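Local coordinates for D-alanine--D-alanine ligase (Acinetobacter baumannii ACICU, PDB 5D8D), which catalyses the ATP-dependent joining of two D-alanines into D-alanyl-D-alanine, a building block of the peptidoglycan cell wall, at residues T185-L199 / S279-S291. Numbering follows the deposited sequence.
Sequences TISFLNGQPLPVIRL and SLVPKAAKAVGYS
A chi1 of -178° swings the Leu189 branch away from its own amide N and toward Tyr290, while Leu194, whose CG lies anti to the carbonyl carbon instead (chi1 -71°), spreads its two methyls over the C-terminal end of helix 280-286 and the turn that follows. Leu189 CD2 sits over one face of the Tyr290 ring, 3.8 Å from the centroid and displaced toward the CZ side, a CH-pi contact. The two branches of Leu194 divide their work: CD1 lies against the backbone of Ala285, 4.0 Å from its CA, and CD2 meets Val288 CG1 at 3.8 Å. Between Leu194 and Ile197, the small Ala284 lets the helix come close, its CB 3.6 Å from Pro195 O. Pro195 lies against the C-terminal half of the helix, CD 3.5 Å from Ala284 O, with CG against Ala287 CB. At the other end Ile197 crosses Leu280 obliquely, CG2 pressing tightly on Leu280 CD2 (3.4 Å), while CD1 lies over Leu280 O and touches Lys283 CB; Leu199 CD2 closes on Leu280 CD1. Ser187 OG, buried 3.4 Å from Val281 CG2, finds no polar partner in the model. A Schellman motif ends the helix, Tyr290 N bonding Ala285 O and Gly289 N Lys286 O. Thr185 OG1 hydrogen-bonds Asp255, a predicted magnesium ligand. The hairpin contributes the outermost strand, 192-198, and its inner neighbour, 181-189, to a four-stranded antiparallel sheet with helices 280-286 and 229-245 on its two faces, as in the ATP-grasp fold.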
loop_
_atom_site.group_PDB
_atom_site.type_symbol
_atom_site.label_atom_id
_atom_site.label_comp_id
_atom_site.label_asym_id
_atom_site.label_seq_id
_atom_site.Cartn_x
_atom_site.Cartn_y
_atom_site.Cartn_z
ATOM N N THR A 185 15.281 -18.309 -0.539
ATOM C CA THR A 185 15.181 -16.865 -0.717
ATOM C C THR A 185 15.866 -16.479 -1.998
ATOM O O THR A 185 16.909 -17.000 -2.365
ATOM C CB THR A 185 15.657 -16.045 0.498
ATOM O OG1 THR A 185 15.076 -14.729 0.455
ATOM C CG2 THR A 185 17.095 -15.876 0.546
ATOM N N ILE A 186 15.236 -15.581 -2.721
ATOM C CA ILE A 186 15.763 -15.105 -3.999
ATOM C C ILE A 186 15.947 -13.621 -3.826
ATOM O O ILE A 186 14.986 -12.918 -3.664
ATOM C CB ILE A 186 14.789 -15.446 -5.119
ATOM C CG1 ILE A 186 14.697 -16.963 -5.195
ATOM C CG2 ILE A 186 15.268 -14.851 -6.441
ATOM C CD1 ILE A 186 13.676 -17.592 -4.281
ATOM N N SER A 187 17.184 -13.170 -3.838
ATOM C CA SER A 187 17.515 -11.781 -3.602
ATOM C C SER A 187 17.470 -11.016 -4.898
ATOM O O SER A 187 17.581 -11.592 -5.958
ATOM C CB SER A 187 18.912 -11.667 -2.992
ATOM O OG SER A 187 18.986 -12.341 -1.746
ATOM N N PHE A 188 17.338 -9.699 -4.811
ATOM C CA PHE A 188 17.240 -8.891 -6.020
ATOM C C PHE A 188 18.242 -7.773 -5.975
ATOM O O PHE A 188 18.493 -7.219 -4.924
ATOM C CB PHE A 188 15.790 -8.371 -6.228
ATOM C CG PHE A 188 14.868 -9.398 -6.830
ATOM C CD1 PHE A 188 14.287 -10.373 -6.034
ATOM C CD2 PHE A 188 14.640 -9.428 -8.202
ATOM C CE1 PHE A 188 13.491 -11.359 -6.570
ATOM C CE2 PHE A 188 13.821 -10.412 -8.757
ATOM C CZ PHE A 188 13.232 -11.371 -7.925
ATOM N N LEU A 189 18.829 -7.495 -7.120
ATOM C CA LEU A 189 19.697 -6.365 -7.302
ATOM C C LEU A 189 19.530 -5.815 -8.699
ATOM O O LEU A 189 19.423 -6.551 -9.640
ATOM C CB LEU A 189 21.139 -6.741 -7.052
ATOM C CG LEU A 189 22.120 -5.595 -7.184
ATOM C CD1 LEU A 189 21.892 -4.547 -6.146
ATOM C CD2 LEU A 189 23.534 -6.081 -7.107
ATOM N N ASN A 190 19.505 -4.497 -8.796
ATOM C CA ASN A 190 19.108 -3.753 -10.004
ATOM C C ASN A 190 17.904 -4.368 -10.728
ATOM O O ASN A 190 17.917 -4.681 -11.919
ATOM C CB ASN A 190 20.327 -3.520 -10.881
ATOM C CG ASN A 190 21.433 -2.755 -10.135
ATOM O OD1 ASN A 190 21.164 -1.995 -9.181
ATOM N ND2 ASN A 190 22.675 -2.959 -10.554
ATOM N N GLY A 191 16.869 -4.576 -9.929
ATOM C CA GLY A 191 15.638 -5.187 -10.371
ATOM C C GLY A 191 15.682 -6.645 -10.750
ATOM O O GLY A 191 14.635 -7.181 -11.060
ATOM N N GLN A 192 16.841 -7.307 -10.705
ATOM C CA GLN A 192 16.984 -8.701 -11.237
ATOM C C GLN A 192 17.357 -9.743 -10.180
ATOM O O GLN A 192 17.930 -9.397 -9.158
ATOM C CB GLN A 192 18.022 -8.735 -12.357
ATOM C CG GLN A 192 17.670 -7.815 -13.519
ATOM C CD GLN A 192 16.372 -8.222 -14.246
ATOM O OE1 GLN A 192 15.465 -7.397 -14.397
ATOM N NE2 GLN A 192 16.280 -9.489 -14.695
ATOM N N PRO A 193 17.049 -11.026 -10.438
ATOM C CA PRO A 193 17.315 -12.092 -9.439
ATOM C C PRO A 193 18.781 -12.481 -9.320
ATOM O O PRO A 193 19.491 -12.572 -10.310
ATOM C CB PRO A 193 16.526 -13.294 -9.976
ATOM C CG PRO A 193 15.769 -12.790 -11.188
ATOM C CD PRO A 193 16.484 -11.587 -11.680
ATOM N N LEU A 194 19.215 -12.697 -8.094
ATOM C CA LEU A 194 20.544 -13.140 -7.789
ATOM C C LEU A 194 20.418 -14.644 -7.462
ATOM O O LEU A 194 19.309 -15.143 -7.270
ATOM C CB LEU A 194 21.100 -12.323 -6.591
ATOM C CG LEU A 194 21.449 -10.855 -6.871
ATOM C CD1 LEU A 194 21.729 -10.086 -5.572
ATOM C CD2 LEU A 194 22.636 -10.768 -7.816
ATOM N N PRO A 195 21.553 -15.372 -7.393
ATOM C CA PRO A 195 21.558 -16.815 -7.078
ATOM C C PRO A 195 20.724 -17.147 -5.872
ATOM O O PRO A 195 20.739 -16.388 -4.899
ATOM C CB PRO A 195 23.028 -17.091 -6.760
ATOM C CG PRO A 195 23.764 -16.113 -7.578
ATOM C CD PRO A 195 22.928 -14.867 -7.561
ATOM N N VAL A 196 20.008 -18.257 -5.933
ATOM C CA VAL A 196 19.037 -18.572 -4.872
ATOM C C VAL A 196 19.747 -19.141 -3.645
ATOM O O VAL A 196 20.860 -19.622 -3.745
ATOM C CB VAL A 196 17.756 -19.357 -5.341
ATOM C CG1 VAL A 196 17.653 -19.553 -6.836
ATOM C CG2 VAL A 196 17.517 -20.634 -4.593
ATOM N N ILE A 197 19.111 -19.029 -2.481
ATOM C CA ILE A 197 19.675 -19.515 -1.256
ATOM C C ILE A 197 18.643 -20.346 -0.527
ATOM O O ILE A 197 17.579 -19.823 -0.252
ATOM C CB ILE A 197 20.094 -18.357 -0.357
ATOM C CG1 ILE A 197 21.240 -17.599 -1.017
ATOM C CG2 ILE A 197 20.516 -18.890 1.034
ATOM C CD1 ILE A 197 21.731 -16.400 -0.212
ATOM N N ARG A 198 18.956 -21.602 -0.183
ATOM C CA ARG A 198 18.099 -22.399 0.711
ATOM C C ARG A 198 18.189 -21.888 2.154
ATOM O O ARG A 198 19.261 -21.538 2.623
ATOM C CB ARG A 198 18.508 -23.886 0.710
ATOM C CG ARG A 198 17.446 -24.849 1.276
ATOM C CD ARG A 198 18.007 -26.190 1.749
ATOM N NE ARG A 198 19.130 -26.550 0.902
ATOM C CZ ARG A 198 20.348 -26.903 1.285
ATOM N NH1 ARG A 198 20.650 -27.076 2.556
ATOM N NH2 ARG A 198 21.267 -27.131 0.341
ATOM N N LEU A 199 17.069 -21.899 2.864
ATOM C CA LEU A 199 16.988 -21.412 4.242
ATOM C C LEU A 199 16.932 -22.511 5.292
ATOM O O LEU A 199 16.745 -23.673 4.974
ATOM C CB LEU A 199 15.741 -20.556 4.386
ATOM C CG LEU A 199 15.668 -19.293 3.537
ATOM C CD1 LEU A 199 14.313 -18.663 3.745
ATOM C CD2 LEU A 199 16.738 -18.318 3.967
ATOM N N SER A 279 23.378 -11.501 7.102
ATOM C CA SER A 279 22.209 -11.367 6.210
ATOM C C SER A 279 22.413 -12.025 4.858
ATOM O O SER A 279 23.518 -12.226 4.419
ATOM C CB SER A 279 21.858 -9.875 5.995
ATOM O OG SER A 279 21.370 -9.250 7.187
ATOM N N LEU A 280 21.323 -12.324 4.179
ATOM C CA LEU A 280 21.358 -13.171 2.985
ATOM C C LEU A 280 21.627 -12.473 1.657
ATOM O O LEU A 280 22.241 -13.076 0.786
ATOM C CB LEU A 280 20.073 -13.971 2.906
ATOM C CG LEU A 280 20.013 -15.067 3.989
ATOM C CD1 LEU A 280 18.640 -15.203 4.613
ATOM C CD2 LEU A 280 20.451 -16.374 3.367
ATOM N N VAL A 281 21.210 -11.222 1.485
ATOM C CA VAL A 281 21.467 -10.494 0.236
ATOM C C VAL A 281 22.968 -10.320 -0.057
ATOM O O VAL A 281 23.377 -10.485 -1.215
ATOM C CB VAL A 281 20.673 -9.139 0.139
ATOM C CG1 VAL A 281 21.168 -8.239 -1.028
ATOM C CG2 VAL A 281 19.150 -9.387 0.011
ATOM N N PRO A 282 23.800 -9.993 0.961
ATOM C CA PRO A 282 25.256 -9.972 0.699
ATOM C C PRO A 282 25.839 -11.310 0.223
ATOM O O PRO A 282 26.699 -11.307 -0.676
ATOM C CB PRO A 282 25.864 -9.544 2.036
ATOM C CG PRO A 282 24.795 -8.723 2.658
ATOM C CD PRO A 282 23.499 -9.405 2.280
ATOM N N LYS A 283 25.383 -12.400 0.839
ATOM C CA LYS A 283 25.688 -13.775 0.414
ATOM C C LYS A 283 25.458 -13.946 -1.084
ATOM O O LYS A 283 26.356 -14.349 -1.842
ATOM C CB LYS A 283 24.803 -14.807 1.157
ATOM C CG LYS A 283 25.442 -15.719 2.187
ATOM C CD LYS A 283 25.851 -15.021 3.499
ATOM C CE LYS A 283 25.627 -15.924 4.733
ATOM N NZ LYS A 283 26.527 -15.629 5.882
ATOM N N ALA A 284 24.240 -13.636 -1.508
ATOM C CA ALA A 284 23.828 -13.925 -2.862
ATOM C C ALA A 284 24.532 -13.015 -3.850
ATOM O O ALA A 284 24.788 -13.427 -4.974
ATOM C CB ALA A 284 22.330 -13.775 -2.994
ATOM N N ALA A 285 24.819 -11.779 -3.444
ATOM C CA ALA A 285 25.507 -10.816 -4.310
ATOM C C ALA A 285 26.982 -11.222 -4.516
ATOM O O ALA A 285 27.519 -11.134 -5.620
ATOM C CB ALA A 285 25.412 -9.410 -3.717
ATOM N N LYS A 286 27.607 -11.681 -3.433
ATOM C CA LYS A 286 28.968 -12.238 -3.433
ATOM C C LYS A 286 29.107 -13.467 -4.374
ATOM O O LYS A 286 30.100 -13.591 -5.082
ATOM C CB LYS A 286 29.375 -12.602 -1.999
ATOM C CG LYS A 286 30.873 -12.741 -1.816
ATOM C CD LYS A 286 31.238 -13.435 -0.513
ATOM C CE LYS A 286 31.160 -12.538 0.680
ATOM N NZ LYS A 286 31.306 -13.369 1.912
ATOM N N ALA A 287 28.095 -14.329 -4.434
ATOM C CA ALA A 287 28.122 -15.441 -5.356
ATOM C C ALA A 287 28.143 -15.045 -6.830
ATOM O O ALA A 287 28.164 -15.910 -7.687
ATOM C CB ALA A 287 26.939 -16.346 -5.105
ATOM N N VAL A 288 28.085 -13.764 -7.135
ATOM C CA VAL A 288 28.080 -13.313 -8.520
ATOM C C VAL A 288 29.063 -12.149 -8.733
ATOM O O VAL A 288 29.033 -11.501 -9.760
ATOM C CB VAL A 288 26.600 -13.000 -8.912
ATOM C CG1 VAL A 288 26.216 -11.522 -8.782
ATOM C CG2 VAL A 288 26.272 -13.562 -10.278
ATOM N N GLY A 289 29.963 -11.916 -7.771
ATOM C CA GLY A 289 31.047 -10.953 -7.936
ATOM C C GLY A 289 31.052 -9.742 -7.028
ATOM O O GLY A 289 32.034 -9.046 -7.007
ATOM N N TYR A 290 29.984 -9.465 -6.274
ATOM C CA TYR A 290 29.928 -8.186 -5.546
ATOM C C TYR A 290 30.587 -8.346 -4.203
ATOM O O TYR A 290 30.199 -9.189 -3.411
ATOM C CB TYR A 290 28.483 -7.631 -5.405
ATOM C CG TYR A 290 27.818 -7.162 -6.704
ATOM C CD1 TYR A 290 27.091 -8.054 -7.475
ATOM C CD2 TYR A 290 27.922 -5.861 -7.160
ATOM C CE1 TYR A 290 26.471 -7.678 -8.659
ATOM C CE2 TYR A 290 27.307 -5.466 -8.373
ATOM C CZ TYR A 290 26.573 -6.386 -9.101
ATOM O OH TYR A 290 25.932 -6.088 -10.269
ATOM N N SER A 291 31.581 -7.526 -3.920
ATOM C CA SER A 291 31.984 -7.377 -2.514
ATOM C C SER A 291 30.797 -6.715 -1.859
ATOM O O SER A 291 29.904 -6.226 -2.556
ATOM C CB SER A 291 33.216 -6.479 -2.364
ATOM O OG SER A 291 32.904 -5.107 -2.606
#